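Local coordinates for putative glycosyltransferase (Mannosyltransferase) involved in glycosylating the PBCV-1 major capsid protein (Paramecium bursaria Chlorella virus 1, PDB 2P6W), which probably transfers a sugar from a nucleotide-sugar donor in glycosylating the viral major capsid protein, with manganese bound in this N-terminal domain, at residues I98-F110 / V124-K136. Residues are numbered along the deposited sequence; the frame is centred on the assembly and turned at random.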
loop_
_atom_site.group_PDB
_atom_site.type_symbol
_atom_site.label_atom_id
_atom_site.label_comp_id
_atom_site.label_asym_id
_atom_site.label_seq_id
_atom_site.Cartn_x
_atom_site.Cartn_y
_atom_site.Cartn_z
ATOM N N ILE A 98 7.790 9.347 8.673
ATOM C CA ILE A 98 8.148 8.063 9.267
ATOM C C ILE A 98 9.658 7.892 9.355
ATOM O O ILE A 98 10.394 8.333 8.471
ATOM C CB ILE A 98 7.474 6.862 8.494
ATOM C CG1 ILE A 98 7.785 5.519 9.157
ATOM C CG2 ILE A 98 7.860 6.852 7.026
ATOM C CD1 ILE A 98 6.877 4.373 8.667
ATOM N N ASP A 99 10.102 7.274 10.448
ATOM C CA ASP A 99 11.507 7.014 10.704
ATOM C C ASP A 99 11.824 5.621 10.156
ATOM O O ASP A 99 11.344 4.616 10.699
ATOM C CB ASP A 99 11.735 7.071 12.219
ATOM C CG ASP A 99 13.150 6.731 12.626
ATOM O OD1 ASP A 99 14.006 6.481 11.756
ATOM O OD2 ASP A 99 13.397 6.737 13.851
ATOM N N LEU A 100 12.624 5.573 9.086
ATOM C CA LEU A 100 13.005 4.305 8.450
ATOM C C LEU A 100 14.428 3.862 8.804
ATOM O O LEU A 100 15.002 3.003 8.125
ATOM C CB LEU A 100 12.843 4.402 6.924
ATOM C CG LEU A 100 11.409 4.637 6.422
ATOM C CD1 LEU A 100 11.404 4.863 4.915
ATOM C CD2 LEU A 100 10.491 3.489 6.818
ATOM N N SER A 101 14.982 4.425 9.874
ATOM C CA SER A 101 16.401 4.230 10.196
ATOM C C SER A 101 16.759 2.936 10.917
ATOM O O SER A 101 17.950 2.580 10.949
ATOM C CB SER A 101 16.939 5.417 10.996
ATOM O OG SER A 101 16.348 5.454 12.270
ATOM N N ASP A 102 15.787 2.246 11.525
ATOM C CA ASP A 102 16.109 1.010 12.258
ATOM C C ASP A 102 16.379 -0.118 11.266
ATOM O O ASP A 102 15.462 -0.555 10.563
ATOM C CB ASP A 102 14.982 0.605 13.221
ATOM C CG ASP A 102 15.318 -0.646 14.056
ATOM O OD1 ASP A 102 16.307 -1.351 13.774
ATOM O OD2 ASP A 102 14.574 -0.924 15.019
ATOM N N PRO A 103 17.637 -0.604 11.211
ATOM C CA PRO A 103 18.004 -1.580 10.200
ATOM C C PRO A 103 17.354 -2.954 10.403
ATOM O O PRO A 103 17.397 -3.783 9.495
ATOM C CB PRO A 103 19.548 -1.665 10.334
ATOM C CG PRO A 103 19.831 -1.285 11.719
ATOM C CD PRO A 103 18.778 -0.264 12.089
ATOM N N ASN A 104 16.732 -3.167 11.566
ATOM C CA ASN A 104 16.140 -4.451 11.914
ATOM C C ASN A 104 14.702 -4.609 11.406
ATOM O O ASN A 104 14.154 -5.707 11.435
ATOM C CB ASN A 104 16.138 -4.634 13.432
ATOM C CG ASN A 104 15.804 -6.057 13.849
ATOM O OD1 ASN A 104 16.270 -7.026 13.238
ATOM N ND2 ASN A 104 14.999 -6.189 14.897
ATOM N N ILE A 105 14.085 -3.512 10.977
ATOM C CA ILE A 105 12.672 -3.558 10.559
ATOM C C ILE A 105 12.504 -4.021 9.104
ATOM O O ILE A 105 13.203 -3.524 8.205
ATOM C CB ILE A 105 11.970 -2.198 10.808
ATOM C CG1 ILE A 105 12.105 -1.790 12.283
ATOM C CG2 ILE A 105 10.483 -2.269 10.407
ATOM C CD1 ILE A 105 11.618 -2.862 13.289
ATOM N N LEU A 106 11.590 -4.987 8.903
ATOM C CA LEU A 106 11.230 -5.521 7.577
ATOM C C LEU A 106 9.887 -4.986 7.076
ATOM O O LEU A 106 9.689 -4.893 5.875
ATOM C CB LEU A 106 11.179 -7.049 7.586
ATOM C CG LEU A 106 12.477 -7.835 7.800
ATOM C CD1 LEU A 106 12.131 -9.279 8.117
ATOM C CD2 LEU A 106 13.429 -7.758 6.618
ATOM N N TYR A 107 8.973 -4.648 7.991
ATOM C CA TYR A 107 7.658 -4.120 7.600
ATOM C C TYR A 107 7.248 -2.952 8.462
ATOM O O TYR A 107 7.361 -3.031 9.675
ATOM C CB TYR A 107 6.589 -5.202 7.809
ATOM C CG TYR A 107 6.530 -6.266 6.737
ATOM C CD1 TYR A 107 5.683 -6.125 5.631
ATOM C CD2 TYR A 107 7.303 -7.418 6.833
ATOM C CE1 TYR A 107 5.633 -7.098 4.631
ATOM C CE2 TYR A 107 7.256 -8.386 5.855
ATOM C CZ TYR A 107 6.429 -8.217 4.752
ATOM O OH TYR A 107 6.389 -9.197 3.777
ATOM N N HIS A 108 6.763 -1.880 7.836
ATOM C CA HIS A 108 6.022 -0.846 8.540
ATOM C C HIS A 108 4.572 -0.917 8.082
ATOM O O HIS A 108 4.301 -0.883 6.873
ATOM C CB HIS A 108 6.595 0.536 8.225
ATOM C CG HIS A 108 7.919 0.781 8.866
ATOM N ND1 HIS A 108 9.112 0.533 8.230
ATOM C CD2 HIS A 108 8.232 1.199 10.110
ATOM C CE1 HIS A 108 10.110 0.793 9.054
ATOM N NE2 HIS A 108 9.602 1.219 10.195
ATOM N N THR A 109 3.656 -1.081 9.041
ATOM C CA THR A 109 2.229 -1.196 8.762
ATOM C C THR A 109 1.452 -0.226 9.644
ATOM O O THR A 109 2.041 0.470 10.488
ATOM C CB THR A 109 1.734 -2.660 8.991
ATOM O OG1 THR A 109 2.025 -3.038 10.349
ATOM C CG2 THR A 109 2.439 -3.596 8.019
ATOM N N PHE A 110 0.142 -0.168 9.442
ATOM C CA PHE A 110 -0.716 0.842 10.081
ATOM C C PHE A 110 -1.991 0.229 10.594
ATOM O O PHE A 110 -2.596 -0.602 9.920
ATOM C CB PHE A 110 -1.006 1.995 9.096
ATOM C CG PHE A 110 0.240 2.533 8.510
ATOM C CD1 PHE A 110 0.980 3.480 9.208
ATOM C CD2 PHE A 110 0.746 2.013 7.323
ATOM C CE1 PHE A 110 2.201 3.930 8.719
ATOM C CE2 PHE A 110 1.951 2.451 6.819
ATOM C CZ PHE A 110 2.696 3.413 7.520
ATOM N N VAL A 124 -1.665 0.589 2.617
ATOM C CA VAL A 124 -0.341 1.238 2.586
ATOM C C VAL A 124 0.588 0.328 3.389
ATOM O O VAL A 124 0.293 0.034 4.549
ATOM C CB VAL A 124 -0.363 2.630 3.264
ATOM C CG1 VAL A 124 1.018 3.253 3.205
ATOM C CG2 VAL A 124 -1.374 3.551 2.549
ATOM N N LYS A 125 1.680 -0.126 2.770
ATOM C CA LYS A 125 2.531 -1.149 3.392
ATOM C C LYS A 125 3.956 -0.972 2.901
ATOM O O LYS A 125 4.211 -1.008 1.688
ATOM C CB LYS A 125 2.033 -2.559 3.014
ATOM C CG LYS A 125 2.866 -3.702 3.566
ATOM C CD LYS A 125 2.323 -5.078 3.135
ATOM C CE LYS A 125 2.558 -5.359 1.646
ATOM N NZ LYS A 125 2.362 -6.851 1.349
ATOM N N PHE A 126 4.876 -0.763 3.846
ATOM C CA PHE A 126 6.306 -0.649 3.563
ATOM C C PHE A 126 6.947 -2.003 3.749
ATOM O O PHE A 126 6.779 -2.625 4.794
ATOM C CB PHE A 126 6.987 0.297 4.561
ATOM C CG PHE A 126 6.661 1.754 4.368
ATOM C CD1 PHE A 126 7.554 2.585 3.710
ATOM C CD2 PHE A 126 5.491 2.311 4.903
ATOM C CE1 PHE A 126 7.284 3.960 3.550
ATOM C CE2 PHE A 126 5.215 3.691 4.742
ATOM C CZ PHE A 126 6.120 4.502 4.077
ATOM N N VAL A 127 7.704 -2.431 2.740
ATOM C CA VAL A 127 8.370 -3.733 2.740
ATOM C C VAL A 127 9.852 -3.533 2.413
ATOM O O VAL A 127 10.187 -3.039 1.334
ATOM C CB VAL A 127 7.778 -4.656 1.638
ATOM C CG1 VAL A 127 8.369 -6.062 1.753
ATOM C CG2 VAL A 127 6.264 -4.713 1.728
ATOM N N HIS A 128 10.740 -3.938 3.325
ATOM C CA HIS A 128 12.174 -3.802 3.109
ATOM C C HIS A 128 12.607 -4.793 2.036
ATOM O O HIS A 128 12.006 -5.872 1.904
ATOM C CB HIS A 128 12.924 -4.122 4.394
ATOM C CG HIS A 128 14.372 -3.755 4.352
ATOM N ND1 HIS A 128 15.354 -4.651 3.983
ATOM C CD2 HIS A 128 15.010 -2.593 4.624
ATOM C CE1 HIS A 128 16.531 -4.056 4.026
ATOM N NE2 HIS A 128 16.353 -2.806 4.415
ATOM N N LYS A 129 13.653 -4.447 1.286
ATOM C CA LYS A 129 14.151 -5.356 0.253
ATOM C C LYS A 129 14.431 -6.759 0.769
ATOM O O LYS A 129 14.312 -7.724 0.013
ATOM C CB LYS A 129 15.385 -4.792 -0.457
ATOM C CG LYS A 129 16.557 -4.561 0.439
ATOM C CD LYS A 129 17.875 -4.720 -0.334
ATOM C CE LYS A 129 19.076 -4.376 0.542
ATOM N NZ LYS A 129 19.413 -5.428 1.544
ATOM N N ASP A 130 14.804 -6.882 2.043
ATOM C CA ASP A 130 15.162 -8.188 2.605
ATOM C C ASP A 130 13.932 -9.021 2.929
ATOM O O ASP A 130 14.069 -10.154 3.385
ATOM C CB ASP A 130 16.069 -8.048 3.835
ATOM C CG ASP A 130 17.482 -7.589 3.466
ATOM O OD1 ASP A 130 17.928 -7.843 2.326
ATOM O OD2 ASP A 130 18.172 -6.992 4.302
ATOM N N ALA A 131 12.747 -8.449 2.702
ATOM C CA ALA A 131 11.491 -9.191 2.856
ATOM C C ALA A 131 10.873 -9.589 1.511
ATOM O O ALA A 131 9.733 -10.070 1.468
ATOM C CB ALA A 131 10.480 -8.396 3.692
ATOM N N LEU A 132 11.618 -9.435 0.412
ATOM C CA LEU A 132 11.059 -9.846 -0.883
ATOM C C LEU A 132 10.754 -11.342 -0.909
ATOM O O LEU A 132 9.742 -11.757 -1.480
ATOM C CB LEU A 132 12.004 -9.502 -2.025
ATOM C CG LEU A 132 12.044 -8.031 -2.414
ATOM C CD1 LEU A 132 13.185 -7.831 -3.409
ATOM C CD2 LEU A 132 10.724 -7.530 -3.014
ATOM N N GLU A 133 11.600 -12.147 -0.271
ATOM C CA GLU A 133 11.359 -13.598 -0.278
ATOM C C GLU A 133 10.149 -13.942 0.587
ATOM O O GLU A 133 9.434 -14.918 0.330
ATOM C CB GLU A 133 12.618 -14.330 0.180
ATOM C CG GLU A 133 13.701 -14.288 -0.892
ATOM C CD GLU A 133 13.357 -15.174 -2.065
ATOM O OE1 GLU A 133 13.014 -16.356 -1.834
ATOM O OE2 GLU A 133 13.431 -14.683 -3.213
ATOM N N ILE A 134 9.909 -13.112 1.595
ATOM C CA ILE A 134 8.699 -13.250 2.409
ATOM C C ILE A 134 7.453 -12.955 1.597
ATOM O O ILE A 134 6.472 -13.700 1.670
ATOM C CB ILE A 134 8.729 -12.337 3.644
ATOM C CG1 ILE A 134 9.862 -12.787 4.578
ATOM C CG2 ILE A 134 7.363 -12.356 4.336
ATOM C CD1 ILE A 134 10.033 -11.922 5.829
ATOM N N GLU A 135 7.489 -11.877 0.815
ATOM C CA GLU A 135 6.339 -11.558 -0.033
ATOM C C GLU A 135 6.058 -12.687 -1.035
ATOM O O GLU A 135 4.907 -12.958 -1.378
ATOM C CB GLU A 135 6.564 -10.244 -0.750
ATOM C CG GLU A 135 6.482 -9.056 0.206
ATOM C CD GLU A 135 5.040 -8.756 0.600
ATOM O OE1 GLU A 135 4.170 -8.735 -0.290
ATOM O OE2 GLU A 135 4.758 -8.545 1.793
ATOM N N LYS A 136 7.111 -13.342 -1.507
ATOM C CA LYS A 136 6.927 -14.491 -2.376
ATOM C C LYS A 136 6.102 -15.571 -1.677
ATOM O O LYS A 136 5.224 -16.184 -2.295
ATOM C CB LYS A 136 8.266 -15.082 -2.827
ATOM C CG LYS A 136 8.965 -14.298 -3.910
ATOM C CD LYS A 136 10.197 -15.060 -4.415
ATOM C CE LYS A 136 11.046 -14.245 -5.383
ATOM N NZ LYS A 136 12.234 -15.056 -5.807
HETATM O O HOH W 1 -0.203 -1.501 6.750
#
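The hydroxyl of Y107 donates to E135 at 2.6 Å (OH to OE2), using the anti lone pair, with the ring and carboxylate planes 50° apart. K125 NZ reaches the same OE2 from the syn side at 3.0 Å, and also forms a salt bridge with E153; S60 binds OE1, so the buried carboxylate is gripped at both oxygens. Strands 107-110 and 124-128 run antiparallel: H108 and F126 form a hydrogen-bonded pair, F126 N to H108 O being 3.1 Å, and H128 N meets L106 O at 2.9 Å, nearly straight. On one sheet face, with CG anti to its carbonyl carbon (chi1 -78°), the Y107 ring lies alongside V127, Y107 CE1 3.8 Å from V127 CG2, while CE2 touches A131 CB and I134 CG2 abuts the hydroxyl. L106 sends CD1 to I134. On the opposite face F126 packs against H108 CB and I98, and F126 CE2 lies at the F110 ring edge, 3.8 Å from F110 CZ. The pair belongs to the central mixed sheet of a GT-A-like nucleotide-sugar-binding domain; helix 132-140 follows after a short 3-10 turn, and V124, starting its strand, lies about 8 Å (nearest side-chain atom) from the manganese held by D80, D82 and H195.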